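Local structure of A-type flavoprotein (2Q9U) at residues Ile78-His90 with Leu150-Pro162. The protein scavenges oxygen as a flavodiiron protein, probably passing electrons from flavin mononucleotide to a mu-oxo-diiron centre where oxygen is reduced. Numbering follows the deposited sequence.
Sequences IKYVVMNHAEGDH and LLHWPDSTFTYCP. With FEO (mu-oxo-diiron), chain G; FMN (flavin mononucleotide), chain F.
H85 meets D155 through ND1 and W153 through CE1, two neighbouring corners of its ring. CB and CG pass D155 OD1, CB at 4.1 Å. With CG anti to the backbone N (chi1 -177°), the ring extends across toward residues 152-156. ND1 donates a hydrogen bond to D155 OD1 (2.8 Å, N-H...O angle 156°), close to the imidazole plane and nearly along the carboxylate C-O axis. CE1 comes down on the indole face of W153, an offset edge-to-face pair with planes at 77°, and is 3.5 Å from W153 CB. CD2 turns to the oxo bridge, 3.4 Å from FEO O. H85 NE2 binds iron FE2 of the mu-oxo-diiron group at 2.3 Å, together with E87, H152 and D171; D89, H90, D171 and H230 hold FE1. D155 OD1 also accepts from A86 N at 3.2 Å, from above the carboxylate plane, while OD2 is bonded to H115. E87 lays CB over the six-membered ring of W153, a CH-pi contact of 4.0 Å to its centroid, and its OE2 is hydrogen-bonded to Y267 of the second subunit. W153 NE1 lies 3.4 Å from C9 of the FMN held by the second subunit, placing the indole between the iron ligands and the flavin. This is the diiron site of a metallo-beta-lactamase-like domain. The ND1 bond is consistent with D155 holding the ring's rotation and keeping NE2 aimed at iron, and would probably make the imidazole a stronger donor to the metal.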
# COMPACT_ATOMS: atom_id res chain seq x y z
N ILE A 78 -29.20 -22.48 24.66
CA ILE A 78 -27.77 -22.76 24.88
C ILE A 78 -27.50 -22.85 26.38
O ILE A 78 -27.81 -21.90 27.13
CB ILE A 78 -26.88 -21.66 24.21
CG1 ILE A 78 -27.19 -21.56 22.69
CG2 ILE A 78 -25.37 -21.91 24.52
CD1 ILE A 78 -26.82 -22.82 21.86
N LYS A 79 -26.97 -23.99 26.81
CA LYS A 79 -26.64 -24.23 28.24
C LYS A 79 -25.21 -23.82 28.60
O LYS A 79 -24.98 -23.28 29.69
CB LYS A 79 -26.88 -25.70 28.63
CG LYS A 79 -26.35 -26.10 30.06
CD LYS A 79 -27.11 -25.36 31.19
CE LYS A 79 -26.54 -25.65 32.58
NZ LYS A 79 -27.43 -24.99 33.61
N TYR A 80 -24.25 -24.09 27.71
CA TYR A 80 -22.83 -23.77 27.96
C TYR A 80 -22.20 -23.04 26.78
O TYR A 80 -22.42 -23.38 25.60
CB TYR A 80 -22.00 -25.04 28.25
CG TYR A 80 -22.46 -25.80 29.48
CD1 TYR A 80 -22.31 -25.26 30.76
CD2 TYR A 80 -23.04 -27.06 29.36
CE1 TYR A 80 -22.74 -25.96 31.90
CE2 TYR A 80 -23.46 -27.78 30.49
CZ TYR A 80 -23.32 -27.21 31.75
OH TYR A 80 -23.75 -27.93 32.86
N VAL A 81 -21.41 -22.03 27.12
CA VAL A 81 -20.48 -21.41 26.16
C VAL A 81 -19.09 -21.59 26.74
O VAL A 81 -18.76 -21.03 27.80
CB VAL A 81 -20.77 -19.93 25.92
CG1 VAL A 81 -19.80 -19.35 24.86
CG2 VAL A 81 -22.22 -19.73 25.48
N VAL A 82 -18.30 -22.41 26.06
CA VAL A 82 -16.95 -22.72 26.48
C VAL A 82 -15.98 -21.74 25.81
O VAL A 82 -15.94 -21.63 24.58
CB VAL A 82 -16.56 -24.15 26.07
CG1 VAL A 82 -15.08 -24.42 26.34
CG2 VAL A 82 -17.47 -25.22 26.75
N MET A 83 -15.17 -21.09 26.64
CA MET A 83 -14.18 -20.11 26.18
C MET A 83 -12.76 -20.60 26.45
O MET A 83 -12.38 -20.82 27.58
CB MET A 83 -14.43 -18.75 26.88
CG MET A 83 -15.77 -18.08 26.49
SD MET A 83 -16.01 -17.77 24.73
CE MET A 83 -14.78 -16.49 24.42
N ASN A 84 -11.98 -20.79 25.37
CA ASN A 84 -10.66 -21.38 25.47
C ASN A 84 -9.60 -20.32 25.69
O ASN A 84 -8.47 -20.65 26.04
CB ASN A 84 -10.33 -22.10 24.15
CG ASN A 84 -11.09 -23.40 23.99
OD1 ASN A 84 -11.81 -23.61 23.00
ND2 ASN A 84 -10.94 -24.28 24.96
N HIS A 85 -9.95 -19.05 25.42
CA HIS A 85 -8.93 -17.98 25.21
C HIS A 85 -9.68 -16.64 25.24
O HIS A 85 -10.79 -16.54 24.74
CB HIS A 85 -8.26 -18.26 23.86
CG HIS A 85 -7.14 -17.34 23.47
ND1 HIS A 85 -6.20 -16.85 24.34
CD2 HIS A 85 -6.75 -16.93 22.23
CE1 HIS A 85 -5.32 -16.11 23.68
NE2 HIS A 85 -5.63 -16.16 22.39
N ALA A 86 -9.10 -15.61 25.85
CA ALA A 86 -9.82 -14.36 26.06
C ALA A 86 -9.49 -13.29 25.01
O ALA A 86 -10.08 -12.21 25.03
CB ALA A 86 -9.53 -13.82 27.47
N GLU A 87 -8.55 -13.59 24.11
CA GLU A 87 -8.18 -12.62 23.07
C GLU A 87 -9.40 -12.22 22.22
O GLU A 87 -10.29 -13.05 21.95
CB GLU A 87 -7.01 -13.14 22.19
CG GLU A 87 -6.31 -12.00 21.42
CD GLU A 87 -5.18 -12.49 20.58
OE1 GLU A 87 -4.62 -13.56 20.92
OE2 GLU A 87 -4.87 -11.84 19.55
N GLY A 88 -9.44 -10.93 21.85
CA GLY A 88 -10.59 -10.34 21.14
C GLY A 88 -11.09 -11.08 19.91
O GLY A 88 -12.30 -11.12 19.66
N ASP A 89 -10.19 -11.67 19.14
CA ASP A 89 -10.60 -12.38 17.94
C ASP A 89 -11.53 -13.57 18.20
O ASP A 89 -12.30 -13.94 17.33
CB ASP A 89 -9.42 -12.77 17.04
CG ASP A 89 -8.34 -13.58 17.76
OD1 ASP A 89 -8.08 -13.35 18.95
OD2 ASP A 89 -7.72 -14.44 17.11
N HIS A 90 -11.48 -14.15 19.40
CA HIS A 90 -12.42 -15.23 19.75
C HIS A 90 -13.39 -14.85 20.85
O HIS A 90 -14.10 -15.71 21.36
CB HIS A 90 -11.63 -16.44 20.24
CG HIS A 90 -10.49 -16.76 19.35
ND1 HIS A 90 -10.68 -17.30 18.10
CD2 HIS A 90 -9.16 -16.50 19.46
CE1 HIS A 90 -9.51 -17.39 17.49
NE2 HIS A 90 -8.58 -16.93 18.30
N LEU A 150 0.66 -19.81 28.17
CA LEU A 150 1.63 -19.23 27.24
C LEU A 150 1.75 -20.00 25.93
O LEU A 150 2.82 -20.08 25.33
CB LEU A 150 3.00 -18.94 27.89
CG LEU A 150 3.04 -17.85 28.96
CD1 LEU A 150 4.45 -17.78 29.54
CD2 LEU A 150 2.59 -16.45 28.43
N LEU A 151 0.62 -20.55 25.46
CA LEU A 151 0.51 -21.07 24.11
C LEU A 151 -0.80 -20.55 23.49
O LEU A 151 -1.71 -21.35 23.23
CB LEU A 151 0.55 -22.62 24.09
CG LEU A 151 0.79 -23.30 22.73
CD1 LEU A 151 2.21 -23.00 22.27
CD2 LEU A 151 0.56 -24.85 22.82
N HIS A 152 -0.89 -19.24 23.24
CA HIS A 152 0.19 -18.27 23.45
C HIS A 152 -0.08 -17.25 24.58
O HIS A 152 0.77 -16.37 24.84
CB HIS A 152 0.46 -17.52 22.13
CG HIS A 152 -0.70 -16.68 21.70
ND1 HIS A 152 -0.69 -15.30 21.79
CD2 HIS A 152 -1.92 -17.02 21.23
CE1 HIS A 152 -1.85 -14.83 21.37
NE2 HIS A 152 -2.62 -15.85 21.04
N TRP A 153 -1.25 -17.32 25.23
CA TRP A 153 -1.55 -16.42 26.37
C TRP A 153 -1.59 -17.23 27.68
O TRP A 153 -1.75 -18.46 27.62
CB TRP A 153 -2.88 -15.68 26.14
CG TRP A 153 -2.74 -14.38 25.39
CD1 TRP A 153 -1.67 -13.96 24.62
CD2 TRP A 153 -3.73 -13.34 25.31
NE1 TRP A 153 -1.93 -12.72 24.10
CE2 TRP A 153 -3.18 -12.32 24.50
CE3 TRP A 153 -5.00 -13.17 25.85
CZ2 TRP A 153 -3.88 -11.14 24.21
CZ3 TRP A 153 -5.70 -11.98 25.57
CH2 TRP A 153 -5.13 -10.99 24.76
N PRO A 154 -1.46 -16.55 28.85
CA PRO A 154 -1.64 -17.25 30.15
C PRO A 154 -2.98 -17.99 30.26
O PRO A 154 -3.04 -19.04 30.90
CB PRO A 154 -1.55 -16.11 31.18
CG PRO A 154 -0.66 -15.10 30.52
CD PRO A 154 -1.12 -15.13 29.06
N ASP A 155 -4.03 -17.46 29.62
CA ASP A 155 -5.38 -18.08 29.67
C ASP A 155 -5.66 -19.18 28.63
O ASP A 155 -6.77 -19.75 28.61
CB ASP A 155 -6.45 -17.01 29.47
CG ASP A 155 -6.19 -16.15 28.25
OD1 ASP A 155 -6.38 -16.62 27.11
OD2 ASP A 155 -5.74 -15.00 28.42
N SER A 156 -4.71 -19.43 27.72
CA SER A 156 -4.95 -20.33 26.58
C SER A 156 -5.27 -21.75 27.05
O SER A 156 -4.61 -22.29 27.95
CB SER A 156 -3.77 -20.32 25.60
OG SER A 156 -3.56 -19.00 25.11
N THR A 157 -6.27 -22.35 26.43
CA THR A 157 -6.79 -23.65 26.84
C THR A 157 -7.15 -24.41 25.57
O THR A 157 -7.49 -23.78 24.56
CB THR A 157 -8.11 -23.47 27.68
OG1 THR A 157 -7.95 -22.37 28.61
CG2 THR A 157 -8.47 -24.75 28.45
N PHE A 158 -7.08 -25.75 25.62
CA PHE A 158 -7.74 -26.62 24.64
C PHE A 158 -8.93 -27.34 25.30
O PHE A 158 -8.92 -27.59 26.52
CB PHE A 158 -6.84 -27.74 24.14
CG PHE A 158 -5.59 -27.31 23.40
CD1 PHE A 158 -5.44 -26.02 22.88
CD2 PHE A 158 -4.56 -28.25 23.21
CE1 PHE A 158 -4.27 -25.67 22.17
CE2 PHE A 158 -3.39 -27.91 22.50
CZ PHE A 158 -3.26 -26.60 21.98
N THR A 159 -9.94 -27.68 24.51
CA THR A 159 -11.09 -28.48 24.99
C THR A 159 -11.11 -29.80 24.25
O THR A 159 -10.95 -29.88 23.03
CB THR A 159 -12.44 -27.73 24.86
OG1 THR A 159 -12.38 -26.52 25.60
CG2 THR A 159 -13.63 -28.56 25.38
N TYR A 160 -11.26 -30.88 25.01
CA TYR A 160 -11.17 -32.20 24.43
C TYR A 160 -12.46 -32.99 24.67
O TYR A 160 -12.97 -33.01 25.80
CB TYR A 160 -9.95 -32.93 25.00
CG TYR A 160 -9.91 -34.37 24.56
CD1 TYR A 160 -9.67 -34.71 23.23
CD2 TYR A 160 -10.13 -35.42 25.48
CE1 TYR A 160 -9.65 -36.04 22.80
CE2 TYR A 160 -10.09 -36.76 25.06
CZ TYR A 160 -9.85 -37.06 23.74
OH TYR A 160 -9.82 -38.37 23.31
N CYS A 161 -13.01 -33.60 23.63
CA CYS A 161 -14.18 -34.45 23.81
C CYS A 161 -13.77 -35.92 23.65
O CYS A 161 -13.46 -36.35 22.54
CB CYS A 161 -15.29 -34.08 22.82
SG CYS A 161 -16.73 -35.23 22.90
N PRO A 162 -13.77 -36.69 24.76
CA PRO A 162 -13.32 -38.08 24.72
C PRO A 162 -14.19 -39.02 23.88
O PRO A 162 -13.64 -39.98 23.33
CB PRO A 162 -13.37 -38.51 26.21
CG PRO A 162 -13.44 -37.24 26.99
CD PRO A 162 -14.15 -36.26 26.12
FE1 FEO G . -6.65 -16.14 17.58
FE2 FEO G . -4.68 -15.61 20.37
O FEO G . -6.37 -15.36 19.23
N1 FMN F . 1.75 -9.15 26.80
C2 FMN F . 2.89 -9.27 27.54
O2 FMN F . 2.91 -8.83 28.70
N3 FMN F . 3.99 -9.91 27.01
C4 FMN F . 3.99 -10.39 25.71
O4 FMN F . 5.05 -10.82 25.26
C4A FMN F . 2.83 -10.26 24.93
N5 FMN F . 2.74 -10.76 23.64
C5A FMN F . 1.56 -10.61 22.92
C6 FMN F . 1.46 -11.10 21.62
C7 FMN F . 0.27 -10.95 20.88
C7M FMN F . 0.16 -11.68 19.56
C8 FMN F . -0.83 -10.32 21.45
C8M FMN F . -2.09 -10.05 20.65
C9 FMN F . -0.74 -9.83 22.75
C9A FMN F . 0.45 -9.97 23.49
N10 FMN F . 0.54 -9.47 24.79
C10 FMN F . 1.70 -9.64 25.51
C1' FMN F . -0.61 -8.78 25.46
C2' FMN F . -0.80 -7.35 24.96
O2' FMN F . 0.27 -6.49 25.35
C3' FMN F . -2.18 -6.92 25.47
O3' FMN F . -3.15 -7.58 24.67
C4' FMN F . -2.44 -5.43 25.40
O4' FMN F . -3.63 -5.13 26.13
C5' FMN F . -2.63 -4.95 23.96
O5' FMN F . -2.66 -3.53 23.95
P FMN F . -3.48 -2.80 22.80
O1P FMN F . -3.00 -1.36 22.81
O2P FMN F . -3.17 -3.49 21.51
O3P FMN F . -4.98 -2.87 23.07
O HOH W 1 -10.44 -21.52 29.45